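Local coordinates for 2-amino-4-hydroxy-6-hydroxymethyldihydropteridine pyrophosphokinase (Haemophilus influenzae, PDB 1CBK), which probably catalyses the transfer of pyrophosphate from ATP to 6-hydroxymethyl-7,8-dihydropterin, a step in the biosynthesis of folate, at residues Q18-L23 with S38-S43. Numbering follows the deposited sequence.
Sequences QLHAAL and SSFYKS. With ROI (7,8-dihydro-7,7-dimethyl-6-hydroxypterin), chain D.
F40, in the irregular part of strand 32-43 just before its regular end 41-43, reaches L19, H20 and L23 of helix 15-27 in a mainly apolar helix-on-sheet contact with an aromatic pair at its exposed side, part of the packing of this helix against one face of the central antiparallel sheet of the HPPK fold. L19 slides past the phenyl ring in the opposite direction and sets CD2 over the centre of one face, 4.1 Å from the centroid of the F40 ring, a CH-pi contact close to the ring normal. L19 CB comes within 3.7 Å of F40 CE2. One turn on, L23 meets the ring at its edge, with CD1 3.7 Å from F40 CZ. H20 approaches at a slant, the two ring planes inclined at 37°. F40 CE2 lies over the rim of the imidazole face, 3.6 Å from H20 CE1. With CG anti to its carbonyl carbon (chi1 -75°), H20 directs that ring toward F40, and its NE2 is hydrogen-bonded to P160 OXT at the chain terminus. L19 and L23 also touch strands 2-10 and 54-63, continuing the same core. Farther along the strand, S43 forms a separate, polar site in the pterin pocket: its OG accepts a nearly straight bond from N2 of the bound pterin analogue (2.9 Å) and is also hydrogen-bonded to N56 OD1. Between helix and strand segment, dispersion and ring contacts gathered on F40 do the holding.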
loop_
_atom_site.group_PDB
_atom_site.type_symbol
_atom_site.label_atom_id
_atom_site.label_comp_id
_atom_site.label_asym_id
_atom_site.label_seq_id
_atom_site.Cartn_x
_atom_site.Cartn_y
_atom_site.Cartn_z
ATOM N N GLN A 18 -14.682 17.860 8.448
ATOM C CA GLN A 18 -13.246 17.969 8.199
ATOM C C GLN A 18 -12.955 18.041 6.676
ATOM O O GLN A 18 -12.127 18.832 6.221
ATOM C CB GLN A 18 -12.508 16.759 8.792
ATOM C CG GLN A 18 -12.635 16.628 10.301
ATOM C CD GLN A 18 -11.698 17.541 11.067
ATOM O OE1 GLN A 18 -10.777 18.135 10.505
ATOM N NE2 GLN A 18 -11.911 17.631 12.386
ATOM N N LEU A 19 -13.626 17.199 5.900
ATOM C CA LEU A 19 -13.457 17.178 4.441
ATOM C C LEU A 19 -13.975 18.470 3.811
ATOM O O LEU A 19 -13.304 19.040 2.952
ATOM C CB LEU A 19 -14.131 15.945 3.817
ATOM C CG LEU A 19 -13.203 14.750 3.533
ATOM C CD1 LEU A 19 -12.306 14.404 4.694
ATOM C CD2 LEU A 19 -14.012 13.563 3.103
ATOM N N HIS A 20 -15.137 18.956 4.253
ATOM C CA HIS A 20 -15.667 20.219 3.705
ATOM C C HIS A 20 -14.714 21.372 4.031
ATOM O O HIS A 20 -14.404 22.201 3.171
ATOM C CB HIS A 20 -17.066 20.545 4.238
ATOM C CG HIS A 20 -18.155 19.711 3.635
ATOM N ND1 HIS A 20 -18.255 19.488 2.283
ATOM C CD2 HIS A 20 -19.214 19.087 4.201
ATOM C CE1 HIS A 20 -19.336 18.761 2.034
ATOM N NE2 HIS A 20 -19.933 18.506 3.184
ATOM N N ALA A 21 -14.197 21.399 5.252
ATOM C CA ALA A 21 -13.276 22.469 5.609
ATOM C C ALA A 21 -11.998 22.385 4.783
ATOM O O ALA A 21 -11.473 23.414 4.356
ATOM C CB ALA A 21 -12.947 22.432 7.105
ATOM N N ALA A 22 -11.488 21.171 4.559
ATOM C CA ALA A 22 -10.253 21.007 3.785
ATOM C C ALA A 22 -10.438 21.404 2.305
ATOM O O ALA A 22 -9.556 22.010 1.700
ATOM C CB ALA A 22 -9.730 19.584 3.913
ATOM N N LEU A 23 -11.594 21.066 1.740
ATOM C CA LEU A 23 -11.914 21.389 0.356
ATOM C C LEU A 23 -12.041 22.906 0.174
ATOM O O LEU A 23 -11.569 23.458 -0.823
ATOM C CB LEU A 23 -13.183 20.644 -0.078
ATOM C CG LEU A 23 -12.881 19.139 -0.251
ATOM C CD1 LEU A 23 -14.146 18.317 -0.244
ATOM C CD2 LEU A 23 -12.122 18.896 -1.550
ATOM N N SER A 38 -15.187 14.369 -5.972
ATOM C CA SER A 38 -16.002 13.179 -6.062
ATOM C C SER A 38 -17.029 13.217 -4.916
ATOM O O SER A 38 -17.019 14.146 -4.101
ATOM C CB SER A 38 -15.109 11.963 -5.826
ATOM O OG SER A 38 -14.615 11.981 -4.484
ATOM N N SER A 39 -17.903 12.209 -4.888
ATOM C CA SER A 39 -18.876 12.034 -3.806
ATOM C C SER A 39 -18.042 11.648 -2.571
ATOM O O SER A 39 -16.851 11.320 -2.697
ATOM C CB SER A 39 -19.805 10.862 -4.131
ATOM O OG SER A 39 -20.594 11.111 -5.282
ATOM N N PHE A 40 -18.650 11.709 -1.385
ATOM C CA PHE A 40 -17.982 11.339 -0.138
ATOM C C PHE A 40 -18.380 9.872 0.091
ATOM O O PHE A 40 -19.570 9.517 -0.009
ATOM C CB PHE A 40 -18.476 12.205 1.023
ATOM C CG PHE A 40 -17.887 13.599 1.072
ATOM C CD1 PHE A 40 -17.236 14.156 -0.028
ATOM C CD2 PHE A 40 -18.010 14.372 2.232
ATOM C CE1 PHE A 40 -16.720 15.466 0.020
ATOM C CE2 PHE A 40 -17.505 15.686 2.295
ATOM C CZ PHE A 40 -16.861 16.231 1.189
ATOM N N TYR A 41 -17.399 9.025 0.408
ATOM C CA TYR A 41 -17.649 7.597 0.594
ATOM C C TYR A 41 -17.264 7.194 1.991
ATOM O O TYR A 41 -16.158 7.515 2.399
ATOM C CB TYR A 41 -16.785 6.757 -0.370
ATOM C CG TYR A 41 -17.136 6.923 -1.831
ATOM C CD1 TYR A 41 -16.676 8.025 -2.557
ATOM C CD2 TYR A 41 -17.976 6.010 -2.460
ATOM C CE1 TYR A 41 -17.054 8.222 -3.882
ATOM C CE2 TYR A 41 -18.362 6.195 -3.788
ATOM C CZ TYR A 41 -17.903 7.299 -4.482
ATOM O OH TYR A 41 -18.319 7.514 -5.773
ATOM N N LYS A 42 -18.169 6.489 2.687
ATOM C CA LYS A 42 -17.916 5.982 4.042
ATOM C C LYS A 42 -17.338 4.581 3.799
ATOM O O LYS A 42 -18.002 3.715 3.217
ATOM C CB LYS A 42 -19.211 5.915 4.852
ATOM C CG LYS A 42 -19.022 5.486 6.325
ATOM C CD LYS A 42 -20.288 5.789 7.117
ATOM C CE LYS A 42 -20.124 5.566 8.614
ATOM N NZ LYS A 42 -20.436 4.166 9.036
ATOM N N SER A 43 -16.119 4.353 4.264
ATOM C CA SER A 43 -15.451 3.096 4.013
ATOM C C SER A 43 -14.922 2.433 5.275
ATOM O O SER A 43 -14.592 3.105 6.249
ATOM C CB SER A 43 -14.282 3.361 3.054
ATOM O OG SER A 43 -13.374 4.302 3.626
HETATM N N1 ROI D . -8.869 3.585 5.961
HETATM C C2 ROI D . -9.853 4.154 5.182
HETATM N N2 ROI D . -10.973 3.421 4.946
HETATM N N3 ROI D . -9.748 5.397 4.652
HETATM C C4 ROI D . -8.652 6.164 4.840
HETATM O O4 ROI D . -8.562 7.319 4.394
HETATM C C4A ROI D . -7.563 5.620 5.598
HETATM N N5 ROI D . -6.481 6.316 5.786
HETATM C C6 ROI D . -5.395 5.864 6.507
HETATM C C7 ROI D . -5.377 4.386 6.981
HETATM C C16 ROI D . -4.517 3.496 6.002
HETATM C C15 ROI D . -4.887 4.282 8.431
HETATM N N8 ROI D . -6.728 3.750 6.921
HETATM C C8A ROI D . -7.757 4.272 6.159
HETATM O O9 ROI D . -4.476 6.721 6.709
#